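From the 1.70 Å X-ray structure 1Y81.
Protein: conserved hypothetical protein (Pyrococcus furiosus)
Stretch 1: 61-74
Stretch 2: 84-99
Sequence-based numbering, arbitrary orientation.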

# COMPACT_ATOMS: atom_id res chain seq x y z
N ARG A 61 10.15 -2.53 6.25
CA ARG A 61 9.57 -3.64 7.03
C ARG A 61 8.11 -3.37 7.37
O ARG A 61 7.29 -4.28 7.36
CB ARG A 61 10.35 -3.90 8.33
CG ARG A 61 11.75 -4.47 8.12
N SER A 62 7.82 -2.11 7.70
CA SER A 62 6.48 -1.72 8.08
C SER A 62 6.19 -0.27 7.71
O SER A 62 7.11 0.51 7.41
CB SER A 62 6.24 -1.97 9.59
OG SER A 62 6.72 -0.90 10.37
N VAL A 63 4.90 0.09 7.73
CA VAL A 63 4.49 1.43 7.35
C VAL A 63 4.98 2.47 8.37
O VAL A 63 5.09 3.65 8.03
CB VAL A 63 2.96 1.53 7.15
CG1 VAL A 63 2.53 0.65 5.95
CG2 VAL A 63 2.23 1.12 8.42
N ARG A 64 5.30 2.01 9.59
CA ARG A 64 5.80 2.90 10.67
C ARG A 64 7.12 3.57 10.30
O ARG A 64 7.44 4.66 10.82
CB ARG A 64 5.95 2.14 11.98
CG ARG A 64 4.62 1.80 12.67
N GLU A 65 7.88 2.93 9.40
CA GLU A 65 9.19 3.41 8.94
C GLU A 65 9.14 4.34 7.74
O GLU A 65 10.17 4.88 7.32
CB GLU A 65 10.09 2.23 8.59
CG GLU A 65 10.37 1.27 9.72
CD GLU A 65 11.04 -0.01 9.23
OE1 GLU A 65 11.30 -0.14 8.01
OE2 GLU A 65 11.29 -0.89 10.08
N LEU A 66 7.95 4.51 7.16
CA LEU A 66 7.80 5.30 5.95
C LEU A 66 8.04 6.79 6.22
O LEU A 66 7.73 7.28 7.32
CB LEU A 66 6.41 5.12 5.35
CG LEU A 66 6.05 3.79 4.69
CD1 LEU A 66 4.52 3.73 4.46
CD2 LEU A 66 6.81 3.58 3.38
N PRO A 67 8.61 7.51 5.24
CA PRO A 67 8.63 8.97 5.34
C PRO A 67 7.23 9.57 5.36
O PRO A 67 6.31 9.05 4.71
CB PRO A 67 9.39 9.41 4.08
CG PRO A 67 9.39 8.25 3.18
CD PRO A 67 9.29 7.02 4.03
N LYS A 68 7.07 10.68 6.07
CA LYS A 68 5.75 11.25 6.33
C LYS A 68 5.11 11.91 5.09
O LYS A 68 3.91 12.21 5.11
CB LYS A 68 5.81 12.22 7.52
CG LYS A 68 6.40 11.58 8.81
CD LYS A 68 5.45 10.56 9.46
CE LYS A 68 6.15 9.76 10.56
NZ LYS A 68 5.27 8.71 11.17
N ASP A 69 5.90 12.10 4.03
CA ASP A 69 5.42 12.74 2.80
C ASP A 69 4.87 11.76 1.73
O ASP A 69 4.68 12.14 0.57
CB ASP A 69 6.51 13.66 2.20
CG ASP A 69 7.70 12.89 1.67
OD1 ASP A 69 7.85 11.69 1.98
OD2 ASP A 69 8.51 13.50 0.93
N VAL A 70 4.64 10.51 2.12
CA VAL A 70 3.96 9.53 1.24
C VAL A 70 2.50 10.00 1.01
O VAL A 70 1.80 10.33 1.96
CB VAL A 70 4.03 8.10 1.86
CG1 VAL A 70 3.01 7.16 1.24
CG2 VAL A 70 5.46 7.53 1.72
N ASP A 71 2.08 10.06 -0.25
CA ASP A 71 0.75 10.58 -0.62
C ASP A 71 -0.38 9.58 -0.35
O ASP A 71 -1.46 9.95 0.10
CB ASP A 71 0.71 11.00 -2.09
CG ASP A 71 1.63 12.16 -2.38
OD1 ASP A 71 1.88 12.98 -1.47
OD2 ASP A 71 2.10 12.27 -3.53
N VAL A 72 -0.12 8.31 -0.64
CA VAL A 72 -1.12 7.26 -0.55
C VAL A 72 -0.41 5.96 -0.17
O VAL A 72 0.73 5.76 -0.54
CB VAL A 72 -1.91 7.09 -1.90
CG1 VAL A 72 -1.00 6.67 -3.05
CG2 VAL A 72 -3.07 6.11 -1.76
N ILE A 73 -1.08 5.12 0.60
CA ILE A 73 -0.59 3.75 0.82
C ILE A 73 -1.51 2.79 0.09
O ILE A 73 -2.72 2.76 0.38
CB ILE A 73 -0.48 3.41 2.32
CG1 ILE A 73 0.50 4.39 3.01
CG2 ILE A 73 0.04 1.97 2.51
CD1 ILE A 73 0.58 4.21 4.49
N VAL A 74 -0.95 2.04 -0.87
CA VAL A 74 -1.70 1.05 -1.65
C VAL A 74 -1.52 -0.36 -1.01
O VAL A 74 -0.39 -0.80 -0.75
CB VAL A 74 -1.28 1.07 -3.19
CG1 VAL A 74 -1.95 -0.08 -3.99
CG2 VAL A 74 -1.60 2.44 -3.85
N GLN A 84 -4.46 -4.93 10.27
CA GLN A 84 -3.34 -4.64 11.18
C GLN A 84 -2.50 -3.49 10.65
O GLN A 84 -2.17 -2.53 11.38
CB GLN A 84 -2.44 -5.87 11.35
CG GLN A 84 -3.12 -7.15 11.84
CD GLN A 84 -2.34 -8.43 11.44
OE1 GLN A 84 -1.18 -8.36 11.00
NE2 GLN A 84 -2.99 -9.58 11.59
N VAL A 85 -2.15 -3.58 9.36
CA VAL A 85 -1.32 -2.57 8.72
C VAL A 85 -2.02 -1.21 8.63
O VAL A 85 -1.38 -0.17 8.80
CB VAL A 85 -0.83 -3.05 7.33
CG1 VAL A 85 -0.02 -1.96 6.61
CG2 VAL A 85 -0.00 -4.33 7.48
N ALA A 86 -3.33 -1.22 8.38
CA ALA A 86 -4.09 0.04 8.30
C ALA A 86 -4.11 0.75 9.64
O ALA A 86 -4.01 1.96 9.69
CB ALA A 86 -5.52 -0.18 7.76
N LYS A 87 -4.21 -0.03 10.73
CA LYS A 87 -4.11 0.51 12.09
C LYS A 87 -2.74 1.19 12.31
O LYS A 87 -2.67 2.34 12.78
CB LYS A 87 -4.35 -0.58 13.13
CG LYS A 87 -5.81 -1.02 13.25
N GLU A 88 -1.66 0.49 11.91
CA GLU A 88 -0.28 1.04 12.00
C GLU A 88 -0.11 2.32 11.18
O GLU A 88 0.51 3.30 11.64
CB GLU A 88 0.74 0.00 11.53
CG GLU A 88 0.88 -1.23 12.39
CD GLU A 88 1.57 -2.38 11.66
OE1 GLU A 88 2.34 -2.14 10.70
OE2 GLU A 88 1.31 -3.56 12.04
N ALA A 89 -0.66 2.30 9.96
CA ALA A 89 -0.61 3.44 9.05
C ALA A 89 -1.32 4.67 9.64
O ALA A 89 -0.79 5.78 9.58
CB ALA A 89 -1.24 3.06 7.70
N VAL A 90 -2.50 4.45 10.21
CA VAL A 90 -3.29 5.54 10.83
C VAL A 90 -2.56 6.08 12.07
O VAL A 90 -2.43 7.29 12.25
CB VAL A 90 -4.76 5.09 11.16
CG1 VAL A 90 -5.46 6.09 12.08
CG2 VAL A 90 -5.54 4.90 9.87
N GLU A 91 -2.06 5.16 12.91
CA GLU A 91 -1.25 5.52 14.08
C GLU A 91 -0.01 6.35 13.70
O GLU A 91 0.39 7.25 14.45
CB GLU A 91 -0.84 4.27 14.85
CG GLU A 91 -0.52 4.53 16.33
CD GLU A 91 0.35 3.44 16.95
OE1 GLU A 91 0.52 2.36 16.34
OE2 GLU A 91 0.88 3.68 18.07
N ALA A 92 0.57 6.05 12.54
CA ALA A 92 1.77 6.74 12.03
C ALA A 92 1.42 8.04 11.31
O ALA A 92 2.30 8.75 10.82
CB ALA A 92 2.57 5.80 11.10
N GLY A 93 0.12 8.35 11.24
CA GLY A 93 -0.36 9.62 10.71
C GLY A 93 -0.76 9.64 9.25
O GLY A 93 -0.98 10.70 8.67
N PHE A 94 -0.86 8.47 8.62
CA PHE A 94 -1.25 8.44 7.21
C PHE A 94 -2.77 8.49 7.08
O PHE A 94 -3.49 7.92 7.89
CB PHE A 94 -0.62 7.26 6.49
CG PHE A 94 0.88 7.31 6.48
CD1 PHE A 94 1.55 8.21 5.64
CD2 PHE A 94 1.63 6.52 7.36
CE1 PHE A 94 2.96 8.29 5.65
CE2 PHE A 94 3.02 6.59 7.37
CZ PHE A 94 3.68 7.49 6.51
N LYS A 95 -3.24 9.21 6.06
CA LYS A 95 -4.65 9.54 5.94
C LYS A 95 -5.29 9.18 4.57
O LYS A 95 -6.47 9.49 4.35
CB LYS A 95 -4.86 11.03 6.24
N LYS A 96 -4.52 8.55 3.67
CA LYS A 96 -5.05 8.10 2.37
C LYS A 96 -4.65 6.64 2.09
O LYS A 96 -3.50 6.37 1.74
CB LYS A 96 -4.58 9.01 1.23
CG LYS A 96 -5.52 10.14 0.88
CD LYS A 96 -5.12 10.78 -0.45
N LEU A 97 -5.60 5.73 2.26
CA LEU A 97 -5.30 4.30 2.19
C LEU A 97 -6.14 3.63 1.08
O LEU A 97 -7.37 3.62 1.14
CB LEU A 97 -5.55 3.62 3.56
CG LEU A 97 -4.94 4.17 4.87
CD1 LEU A 97 -5.32 3.27 6.07
CD2 LEU A 97 -3.42 4.34 4.78
N TRP A 98 -5.44 3.09 0.08
CA TRP A 98 -6.06 2.55 -1.13
C TRP A 98 -5.97 1.03 -1.11
O TRP A 98 -4.87 0.49 -1.10
CB TRP A 98 -5.32 3.08 -2.36
CG TRP A 98 -5.84 2.59 -3.70
CD1 TRP A 98 -5.84 1.30 -4.19
CD2 TRP A 98 -6.41 3.41 -4.74
NE1 TRP A 98 -6.40 1.27 -5.46
CE2 TRP A 98 -6.74 2.55 -5.82
CE3 TRP A 98 -6.67 4.78 -4.86
CZ2 TRP A 98 -7.33 3.03 -7.01
CZ3 TRP A 98 -7.25 5.26 -6.04
CH2 TRP A 98 -7.58 4.38 -7.10
N PHE A 99 -7.11 0.36 -1.14
CA PHE A 99 -7.12 -1.11 -1.13
C PHE A 99 -7.45 -1.67 -2.50
O PHE A 99 -8.52 -1.39 -3.06
CB PHE A 99 -8.11 -1.64 -0.07
CG PHE A 99 -7.74 -1.25 1.34
CD1 PHE A 99 -7.07 -2.15 2.17
CD2 PHE A 99 -8.05 0.01 1.83
CE1 PHE A 99 -6.69 -1.79 3.50
CE2 PHE A 99 -7.69 0.39 3.14
CZ PHE A 99 -7.01 -0.50 3.97
O HOH W 1 3.24 -2.16 8.24

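This is a mixed contact in which two short parallel strands pair through their backbones at one end, while a helix and the loop after it pack their apolar side chains against a 3-10 segment and turn at the other.

Strands 72-74 and 96-99 run in nearly the same direction, 23° apart. Ile-73 does the bonding for its strand: its N donates to Lys-96 O (3.0 Å) and its O accepts from Trp-98 N (2.8 Å), both nearly straight. One residue thus straddles Leu-97, its bridge partner, as parallel pairing requires. CA-H groups also approach carbonyls along the pair: Leu-97 CA lies 3.5 Å from Ile-73 O, and, beyond the second bond, Val-74 CA lies 3.3 Å from Trp-98 O.

Alternation along the strands sorts the side chains. Ile-73 and Leu-97 share one face of the sheet, with Ile-73 CB 3.9 Å from Leu-97 CD2; Val-74 and Trp-98 share the other, where Val-74 CG2 sits 4.1 Å from Trp-98 CB. Val-72 also reaches Trp-98, its CG2 3.8 Å from Trp-98 CB.

Ile-73 links the sheet to the helix. Its extended m,t rotamer carries CD1 to 3.9 Å from Ala-89 CB, and the same methyl makes an off-centre CH-pi contact with the Phe-94 ring, 4.1 Å from its centroid.

Phe-94 has the largest area covered by the opposite stretch. Leu-66 CB lies 3.8 Å from Phe-94 CZ, and Val-70 CB 3.9 Å from Phe-94 CE1. Pro-67 O meets the ring edge, 3.5 Å from Phe-94 CZ, a favourable place for a carbonyl because aromatic C-H groups carry slight positive charge. That carbonyl also begins the type I turn from Pro-67 to Val-70.

Along the helix, Val-63 points toward its partners: its CG1 is 3.7 Å from Val-85 CG1, and its CG2 is 4.0 Å from Ala-89 CB. The short alanine side chain accompanies a close backbone approach, 5.7 Å between Val-63 CA and Ala-89 CA. A water bridges the two stretches, accepting from Val-63 N (2.8 Å) and donating to Glu-88 OE1 (2.6 Å).

The helix ends in a Schellman motif. Gly-93 takes positive phi, where a CB would jam against the preceding carbonyl, and Phe-94 N bonds back to Ala-89 O (2.9 Å). At this end Lys-68, starting sideways, brings NZ to Ala-92 O (3.0 Å), giving that carbonyl a charged donor. Backbone bonds set the strand register, and apolar side chains fill the space between sheet, turn and helix.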